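Local atomic coordinates of probable low molecular weight protein-tyrosine-phosphatase AmsI (Erwinia amylovora, PDB entry 4D74), a protein that probably dephosphorylates phosphotyrosine in proteins as a low molecular weight phosphatase and may be required for production of the virulence exopolysaccharide amylovoran. Residues Asp72-Val84 against Tyr143-Gly155. The protein carries 1 engineered substitution. Numbering follows the deposited sequence.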
ATOM      1  N   ASP A  72       3.544 -25.925  -9.294  1.00 22.26           N
ATOM      2  CA  ASP A  72       2.831 -26.177 -10.532  1.00 23.42           C
ATOM      3  C   ASP A  72       3.794 -26.303 -11.709  1.00 24.30           C
ATOM      4  O   ASP A  72       4.739 -25.542 -11.846  1.00 21.57           O
ATOM      5  CB  ASP A  72       1.852 -25.025 -10.782  1.00 25.36           C
ATOM      6  CG  ASP A  72       1.109 -25.151 -12.079  1.00 29.15           C
ATOM      7  OD1 ASP A  72       0.053 -25.799 -12.072  1.00 32.73           O
ATOM      8  OD2 ASP A  72       1.555 -24.630 -13.110  1.00 27.66           O
ATOM      9  N   GLU A  73       3.546 -27.276 -12.583  1.00 24.90           N
ATOM     10  CA  GLU A  73       4.435 -27.522 -13.721  1.00 27.28           C
ATOM     11  C   GLU A  73       4.605 -26.319 -14.628  1.00 22.94           C
ATOM     12  O   GLU A  73       5.710 -26.028 -15.043  1.00 23.99           O
ATOM     13  CB  GLU A  73       3.898 -28.696 -14.556  1.00 31.66           C
ATOM     14  CG  GLU A  73       4.824 -29.195 -15.662  1.00 41.54           C
ATOM     15  CD  GLU A  73       4.115 -30.138 -16.646  1.00 49.87           C
ATOM     16  OE1 GLU A  73       3.244 -30.936 -16.220  1.00 55.18           O
ATOM     17  OE2 GLU A  73       4.423 -30.075 -17.860  1.00 58.25           O
ATOM     18  N   THR A  74       3.522 -25.628 -14.950  1.00 23.39           N
ATOM     19  CA  THR A  74       3.602 -24.497 -15.851  1.00 23.29           C
ATOM     20  C   THR A  74       4.284 -23.314 -15.173  1.00 21.41           C
ATOM     21  O   THR A  74       5.088 -22.644 -15.799  1.00 22.35           O
ATOM     22  CB  THR A  74       2.223 -24.062 -16.370  1.00 25.81           C
ATOM     23  OG1 THR A  74       1.556 -25.205 -16.912  1.00 30.49           O
ATOM     24  CG2 THR A  74       2.366 -23.014 -17.442  1.00 25.69           C
ATOM     25  N   ALA A  75       3.989 -23.108 -13.896  1.00 21.18           N
ATOM     26  CA  ALA A  75       4.669 -22.066 -13.136  1.00 20.71           C
ATOM     27  C   ALA A  75       6.190 -22.302 -13.152  1.00 20.14           C
ATOM     28  O   ALA A  75       6.978 -21.380 -13.314  1.00 21.05           O
ATOM     29  CB  ALA A  75       4.139 -22.042 -11.710  1.00 21.83           C
ATOM     30  N   SER A  76       6.596 -23.559 -12.977  1.00 22.05           N
ATOM     31  CA  SER A  76       7.999 -23.935 -12.958  0.50 22.92           C
ATOM     32  C   SER A  76       8.673 -23.691 -14.322  1.00 22.45           C
ATOM     33  O   SER A  76       9.773 -23.136 -14.404  1.00 23.10           O
ATOM     34  CB  SER A  76       8.102 -25.409 -12.536  0.50 23.73           C
ATOM     35  OG  SER A  76       9.433 -25.867 -12.564  0.50 26.04           O
ATOM     36  N   ILE A  77       8.016 -24.106 -15.392  1.00 23.23           N
ATOM     37  CA  ILE A  77       8.526 -23.873 -16.750  1.00 24.37           C
ATOM     38  C   ILE A  77       8.777 -22.409 -17.037  1.00 23.47           C
ATOM     39  O   ILE A  77       9.851 -22.022 -17.485  1.00 24.79           O
ATOM     40  CB  ILE A  77       7.585 -24.488 -17.807  1.00 27.93           C
ATOM     41  CG1 ILE A  77       7.653 -26.015 -17.692  1.00 30.86           C
ATOM     42  CG2 ILE A  77       7.970 -24.021 -19.210  1.00 30.74           C
ATOM     43  CD1 ILE A  77       6.501 -26.736 -18.360  1.00 33.89           C
ATOM     44  N   VAL A  78       7.801 -21.578 -16.695  1.00 22.08           N
ATOM     45  CA  VAL A  78       7.899 -20.153 -16.959  1.00 22.62           C
ATOM     46  C   VAL A  78       9.009 -19.536 -16.111  1.00 22.42           C
ATOM     47  O   VAL A  78       9.831 -18.766 -16.613  1.00 24.54           O
ATOM     48  CB  VAL A  78       6.532 -19.462 -16.711  1.00 23.87           C
ATOM     49  CG1 VAL A  78       6.677 -17.959 -16.750  1.00 23.00           C
ATOM     50  CG2 VAL A  78       5.511 -19.953 -17.734  1.00 23.19           C
ATOM     51  N   ALA A  79       9.072 -19.903 -14.840  1.00 20.74           N
ATOM     52  CA  ALA A  79      10.112 -19.356 -13.982  1.00 19.79           C
ATOM     53  C   ALA A  79      11.492 -19.744 -14.488  1.00 22.44           C
ATOM     54  O   ALA A  79      12.400 -18.921 -14.506  1.00 20.66           O
ATOM     55  CB  ALA A  79       9.915 -19.810 -12.554  1.00 20.31           C
ATOM     56  N   ASN A  80      11.636 -21.000 -14.912  1.00 24.11           N
ATOM     57  CA  ASN A  80      12.926 -21.467 -15.418  1.00 25.93           C
ATOM     58  C   ASN A  80      13.408 -20.679 -16.631  1.00 25.45           C
ATOM     59  O   ASN A  80      14.610 -20.392 -16.732  1.00 25.45           O
ATOM     60  CB  ASN A  80      12.844 -22.958 -15.816  1.00 27.85           C
ATOM     61  CG  ASN A  80      12.727 -23.908 -14.621  1.00 30.81           C
ATOM     62  OD1 ASN A  80      12.442 -25.084 -14.816  1.00 31.23           O
ATOM     63  ND2 ASN A  80      12.925 -23.422 -13.393  1.00 31.79           N
ATOM     64  N   GLU A  81      12.486 -20.356 -17.530  1.00 26.63           N
ATOM     65  CA  GLU A  81      12.778 -19.547 -18.716  1.00 30.21           C
ATOM     66  C   GLU A  81      13.367 -18.212 -18.327  1.00 30.29           C
ATOM     67  O   GLU A  81      14.230 -17.702 -19.015  1.00 31.25           O
ATOM     68  CB  GLU A  81      11.530 -19.335 -19.556  1.00 34.38           C
ATOM     69  CG  GLU A  81      11.106 -20.580 -20.311  1.00 40.93           C
ATOM     70  CD  GLU A  81       9.715 -20.483 -20.899  1.00 48.09           C
ATOM     71  OE1 GLU A  81       9.035 -19.441 -20.727  1.00 53.30           O
ATOM     72  OE2 GLU A  81       9.300 -21.471 -21.536  1.00 56.87           O
ATOM     73  N   HIS A  82      12.944 -17.673 -17.183  1.00 27.31           N
ATOM     74  CA  HIS A  82      13.499 -16.420 -16.686  1.00 28.65           C
ATOM     75  C   HIS A  82      14.618 -16.595 -15.668  1.00 27.24           C
ATOM     76  O   HIS A  82      14.987 -15.650 -14.991  1.00 31.06           O
ATOM     77  CB  HIS A  82      12.378 -15.593 -16.076  1.00 28.19           C
ATOM     78  CG  HIS A  82      11.339 -15.185 -17.060  1.00 28.26           C
ATOM     79  ND1 HIS A  82      10.223 -15.947 -17.335  1.00 29.18           N
ATOM     80  CD2 HIS A  82      11.236 -14.074 -17.820  1.00 29.23           C
ATOM     81  CE1 HIS A  82       9.478 -15.323 -18.225  1.00 29.37           C
ATOM     82  NE2 HIS A  82      10.075 -14.190 -18.544  1.00 33.44           N
ATOM     83  N   GLY A  83      15.148 -17.801 -15.521  1.00 26.39           N
ATOM     84  CA  GLY A  83      16.319 -18.026 -14.690  1.00 25.54           C
ATOM     85  C   GLY A  83      16.053 -18.218 -13.211  1.00 24.62           C
ATOM     86  O   GLY A  83      16.967 -18.131 -12.389  1.00 27.27           O
ATOM     87  N   VAL A  84      14.786 -18.484 -12.867  1.00 22.25           N
ATOM     88  CA  VAL A  84      14.393 -18.727 -11.510  1.00 22.62           C
ATOM     89  C   VAL A  84      13.947 -20.177 -11.338  1.00 21.89           C
ATOM     90  O   VAL A  84      13.179 -20.688 -12.130  1.00 24.31           O
ATOM     91  CB  VAL A  84      13.261 -17.739 -11.103  1.00 23.53           C
ATOM     92  CG1 VAL A  84      12.652 -18.114  -9.774  1.00 23.42           C
ATOM     93  CG2 VAL A  84      13.815 -16.298 -11.106  1.00 24.82           C
ATOM     94  N   TYR A 143      -3.772 -19.975 -12.251  1.00 26.27           N
ATOM     95  CA  TYR A 143      -3.874 -21.435 -12.077  1.00 27.53           C
ATOM     96  C   TYR A 143      -4.923 -21.983 -13.049  1.00 29.63           C
ATOM     97  O   TYR A 143      -6.042 -21.457 -13.114  1.00 27.85           O
ATOM     98  CB  TYR A 143      -4.239 -21.758 -10.651  1.00 29.26           C
ATOM     99  CG  TYR A 143      -4.320 -23.244 -10.371  1.00 32.67           C
ATOM    100  CD1 TYR A 143      -3.225 -24.082 -10.624  1.00 33.21           C
ATOM    101  CD2 TYR A 143      -5.476 -23.791  -9.855  1.00 35.82           C
ATOM    102  CE1 TYR A 143      -3.297 -25.450 -10.367  1.00 35.56           C
ATOM    103  CE2 TYR A 143      -5.564 -25.156  -9.588  1.00 39.81           C
ATOM    104  CZ  TYR A 143      -4.473 -25.970  -9.848  1.00 40.75           C
ATOM    105  OH  TYR A 143      -4.549 -27.317  -9.577  1.00 46.29           O
ATOM    106  N   LYS A 144      -4.503 -23.014 -13.787  1.00 31.73           N
ATOM    107  CA  LYS A 144      -5.314 -23.722 -14.788  1.00 35.18           C
ATOM    108  C   LYS A 144      -5.641 -22.848 -15.992  1.00 35.30           C
ATOM    109  O   LYS A 144      -6.532 -23.181 -16.759  1.00 38.51           O
ATOM    110  CB  LYS A 144      -6.599 -24.289 -14.179  1.00 40.13           C
ATOM    111  CG  LYS A 144      -6.369 -25.507 -13.274  1.00 46.03           C
ATOM    112  CD  LYS A 144      -7.612 -25.895 -12.481  1.00 49.11           C
ATOM    113  CE  LYS A 144      -8.777 -26.301 -13.377  1.00 53.05           C
ATOM    114  NZ  LYS A 144      -8.501 -27.569 -14.108  1.00 55.84           N
ATOM    115  N   LYS A 145      -4.936 -21.733 -16.165  1.00 32.06           N
ATOM    116  CA  LYS A 145      -5.192 -20.858 -17.303  1.00 31.34           C
ATOM    117  C   LYS A 145      -4.097 -21.125 -18.308  1.00 29.97           C
ATOM    118  O   LYS A 145      -3.286 -22.034 -18.141  1.00 29.46           O
ATOM    119  CB  LYS A 145      -5.222 -19.369 -16.890  1.00 32.94           C
ATOM    120  CG  LYS A 145      -6.212 -19.045 -15.791  1.00 36.85           C
ATOM    121  CD  LYS A 145      -7.644 -19.190 -16.242  1.00 41.14           C
ATOM    122  CE  LYS A 145      -8.619 -18.690 -15.182  1.00 44.71           C
ATOM    123  NZ  LYS A 145      -8.768 -17.207 -15.229  1.00 47.23           N
ATOM    124  N   SER A 146      -4.076 -20.349 -19.380  1.00 28.68           N
ATOM    125  CA  SER A 146      -3.125 -20.572 -20.460  1.00 30.35           C
ATOM    126  C   SER A 146      -1.695 -20.245 -20.107  1.00 31.43           C
ATOM    127  O   SER A 146      -1.413 -19.527 -19.131  1.00 27.83           O
ATOM    128  CB  SER A 146      -3.509 -19.724 -21.681  1.00 31.94           C
ATOM    129  OG  SER A 146      -3.321 -18.332 -21.400  1.00 31.47           O
ATOM    130  N   ARG A 147      -0.777 -20.757 -20.916  1.00 28.02           N
ATOM    131  CA  ARG A 147       0.617 -20.443 -20.794  1.00 28.85           C
ATOM    132  C   ARG A 147       0.832 -18.915 -20.785  1.00 27.80           C
ATOM    133  O   ARG A 147       1.657 -18.366 -20.040  1.00 25.54           O
ATOM    134  CB  ARG A 147       1.376 -21.053 -21.974  1.00 32.98           C
ATOM    135  CG  ARG A 147       2.823 -20.643 -22.068  1.00 37.50           C
ATOM    136  CD  ARG A 147       3.638 -21.157 -20.907  1.00 42.68           C
ATOM    137  NE  ARG A 147       5.025 -21.376 -21.324  1.00 50.54           N
ATOM    138  CZ  ARG A 147       5.538 -22.543 -21.723  1.00 52.83           C
ATOM    139  NH1 ARG A 147       4.799 -23.658 -21.758  1.00 52.83           N
ATOM    140  NH2 ARG A 147       6.818 -22.600 -22.082  1.00 53.67           N
ATOM    141  N   ASP A 148       0.073 -18.229 -21.630  1.00 25.37           N
ATOM    142  CA  ASP A 148       0.168 -16.793 -21.723  1.00 25.74           C
ATOM    143  C   ASP A 148      -0.182 -16.123 -20.371  1.00 21.91           C
ATOM    144  O   ASP A 148       0.450 -15.111 -20.027  1.00 24.53           O
ATOM    145  CB  ASP A 148      -0.770 -16.313 -22.823  1.00 30.31           C
ATOM    146  CG  ASP A 148      -0.638 -14.838 -23.096  1.00 38.18           C
ATOM    147  OD1 ASP A 148       0.506 -14.385 -23.336  1.00 47.11           O
ATOM    148  OD2 ASP A 148      -1.684 -14.135 -23.098  1.00 42.36           O
ATOM    149  N   ALA A 149      -1.177 -16.652 -19.667  1.00 22.47           N
ATOM    150  CA  ALA A 149      -1.570 -16.130 -18.344  1.00 19.11           C
ATOM    151  C   ALA A 149      -0.404 -16.306 -17.365  1.00 20.87           C
ATOM    152  O   ALA A 149      -0.056 -15.383 -16.628  1.00 19.28           O
ATOM    153  CB  ALA A 149      -2.782 -16.812 -17.826  1.00 21.11           C
ATOM    154  N   PHE A 150       0.201 -17.488 -17.347  1.00 20.25           N
ATOM    155  CA  PHE A 150       1.382 -17.701 -16.484  1.00 20.58           C
ATOM    156  C   PHE A 150       2.540 -16.770 -16.822  1.00 19.60           C
ATOM    157  O   PHE A 150       3.219 -16.265 -15.903  1.00 20.39           O
ATOM    158  CB  PHE A 150       1.862 -19.190 -16.525  1.00 19.49           C
ATOM    159  CG  PHE A 150       1.003 -20.129 -15.737  1.00 20.41           C
ATOM    160  CD1 PHE A 150      -0.093 -20.759 -16.300  1.00 22.60           C
ATOM    161  CD2 PHE A 150       1.322 -20.437 -14.416  1.00 22.29           C
ATOM    162  CE1 PHE A 150      -0.874 -21.631 -15.566  1.00 24.07           C
ATOM    163  CE2 PHE A 150       0.541 -21.307 -13.682  1.00 24.35           C
ATOM    164  CZ  PHE A 150      -0.556 -21.922 -14.262  1.00 24.42           C
ATOM    165  N   GLU A 151       2.822 -16.528 -18.109  1.00 19.53           N
ATOM    166  CA  GLU A 151       3.898 -15.630 -18.489  1.00 20.34           C
ATOM    167  C   GLU A 151       3.625 -14.192 -18.038  1.00 19.71           C
ATOM    168  O   GLU A 151       4.518 -13.517 -17.520  1.00 20.70           O
ATOM    169  CB  GLU A 151       4.149 -15.639 -20.021  1.00 25.00           C
ATOM    170  CG  GLU A 151       4.771 -16.939 -20.512  1.00 30.01           C
ATOM    171  CD  GLU A 151       6.290 -16.997 -20.347  1.00 34.16           C
ATOM    172  OE1 GLU A 151       6.913 -16.004 -19.882  1.00 38.33           O
ATOM    173  OE2 GLU A 151       6.862 -18.062 -20.708  1.00 42.34           O
ATOM    174  N   ALA A 152       2.390 -13.748 -18.267  1.00 18.79           N
ATOM    175  CA  ALA A 152       1.975 -12.390 -17.872  1.00 19.02           C
ATOM    176  C   ALA A 152       2.108 -12.216 -16.359  1.00 18.16           C
ATOM    177  O   ALA A 152       2.683 -11.208 -15.892  1.00 18.22           O
ATOM    178  CB  ALA A 152       0.547 -12.145 -18.317  1.00 19.76           C
ATOM    179  N   VAL A 153       1.582 -13.173 -15.611  1.00 17.26           N
ATOM    180  CA  VAL A 153       1.638 -13.114 -14.152  1.00 16.93           C
ATOM    181  C   VAL A 153       3.075 -13.160 -13.667  1.00 16.86           C
ATOM    182  O   VAL A 153       3.453 -12.445 -12.714  1.00 16.51           O
ATOM    183  CB  VAL A 153       0.707 -14.157 -13.510  1.00 17.66           C
ATOM    184  CG1 VAL A 153       0.934 -14.257 -11.988  1.00 18.28           C
ATOM    185  CG2 VAL A 153      -0.746 -13.774 -13.777  1.00 18.45           C
ATOM    186  N   TYR A 154       3.916 -14.009 -14.255  1.00 16.75           N
ATOM    187  CA  TYR A 154       5.311 -14.019 -13.848  1.00 16.29           C
ATOM    188  C   TYR A 154       5.932 -12.638 -13.948  1.00 16.53           C
ATOM    189  O   TYR A 154       6.607 -12.163 -13.039  1.00 18.04           O
ATOM    190  CB  TYR A 154       6.141 -14.998 -14.711  1.00 17.65           C
ATOM    191  CG  TYR A 154       7.554 -15.047 -14.244  1.00 19.11           C
ATOM    192  CD1 TYR A 154       8.504 -14.137 -14.680  1.00 21.50           C
ATOM    193  CD2 TYR A 154       7.917 -15.995 -13.313  1.00 21.52           C
ATOM    194  CE1 TYR A 154       9.814 -14.195 -14.189  1.00 22.76           C
ATOM    195  CE2 TYR A 154       9.194 -16.053 -12.809  1.00 22.73           C
ATOM    196  CZ  TYR A 154      10.134 -15.163 -13.251  1.00 23.07           C
ATOM    197  OH  TYR A 154      11.397 -15.312 -12.726  1.00 29.77           O
ATOM    198  N   GLY A 155       5.711 -11.950 -15.070  1.00 17.51           N
ATOM    199  CA  GLY A 155       6.303 -10.641 -15.263  1.00 17.27           C
ATOM    200  C   GLY A 155       5.844  -9.631 -14.223  1.00 15.58           C
ATOM    201  O   GLY A 155       6.634  -8.796 -13.769  1.00 17.06           O
TER
HETATM  202  O   HOH W   1      -2.262 -24.810 -13.614  1.00 35.68           O
HETATM  203  O   HOH W   2      13.156 -13.447 -13.110  1.00 32.74           O
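Helix 73-81 packs on the start of the C-terminal helix 147-169, V78 against E151 and A79 against Y154; the axes of helix 73-81 and of residues 147-155 approach to 9.6 Å and cross at -54°. V78 is a knob in a hole formed by R147, F150, E151 and Y154. Its CG1 lies 3.6 Å from Y154 CB. T74 CG2 stands anti to the backbone N, which puts this methyl over one face of F150, a CH-pi contact 3.8 Å from the ring centroid. The H82 and Y154 rings form an offset stack, planes 17° apart. H82 ND1 donates to V78 O at 2.9 Å, which fixes the turn of the imidazole. V84 CG2 lies 3.1 Å from Y154 OH, near the plane of the ring. G83, with positive phi, ends helix 73-81 in a Schellman motif.

R147 bends at chi2 (66°), and I77 CG2 lies over one face of its guanidinium. R147 NH2 forms a salt bridge with E81 OE2 at 2.8 Å, on the syn side of the carboxylate. R147 NE makes a long one, 3.8 Å to E151 OE2. E81 OE1 lies 2.6 Å from E151 OE2. D72 OD2 caps helix 73-81, while a water joins D72 OD1 to K144 N.

Y154 also touches helix 41-52, at T44 and L48. Y143 N hydrogen-bonds to OD1 of D141, the probable proton donor. The contact thus has an apolar centre and a charged border, where R147 probably offsets two close carboxylates.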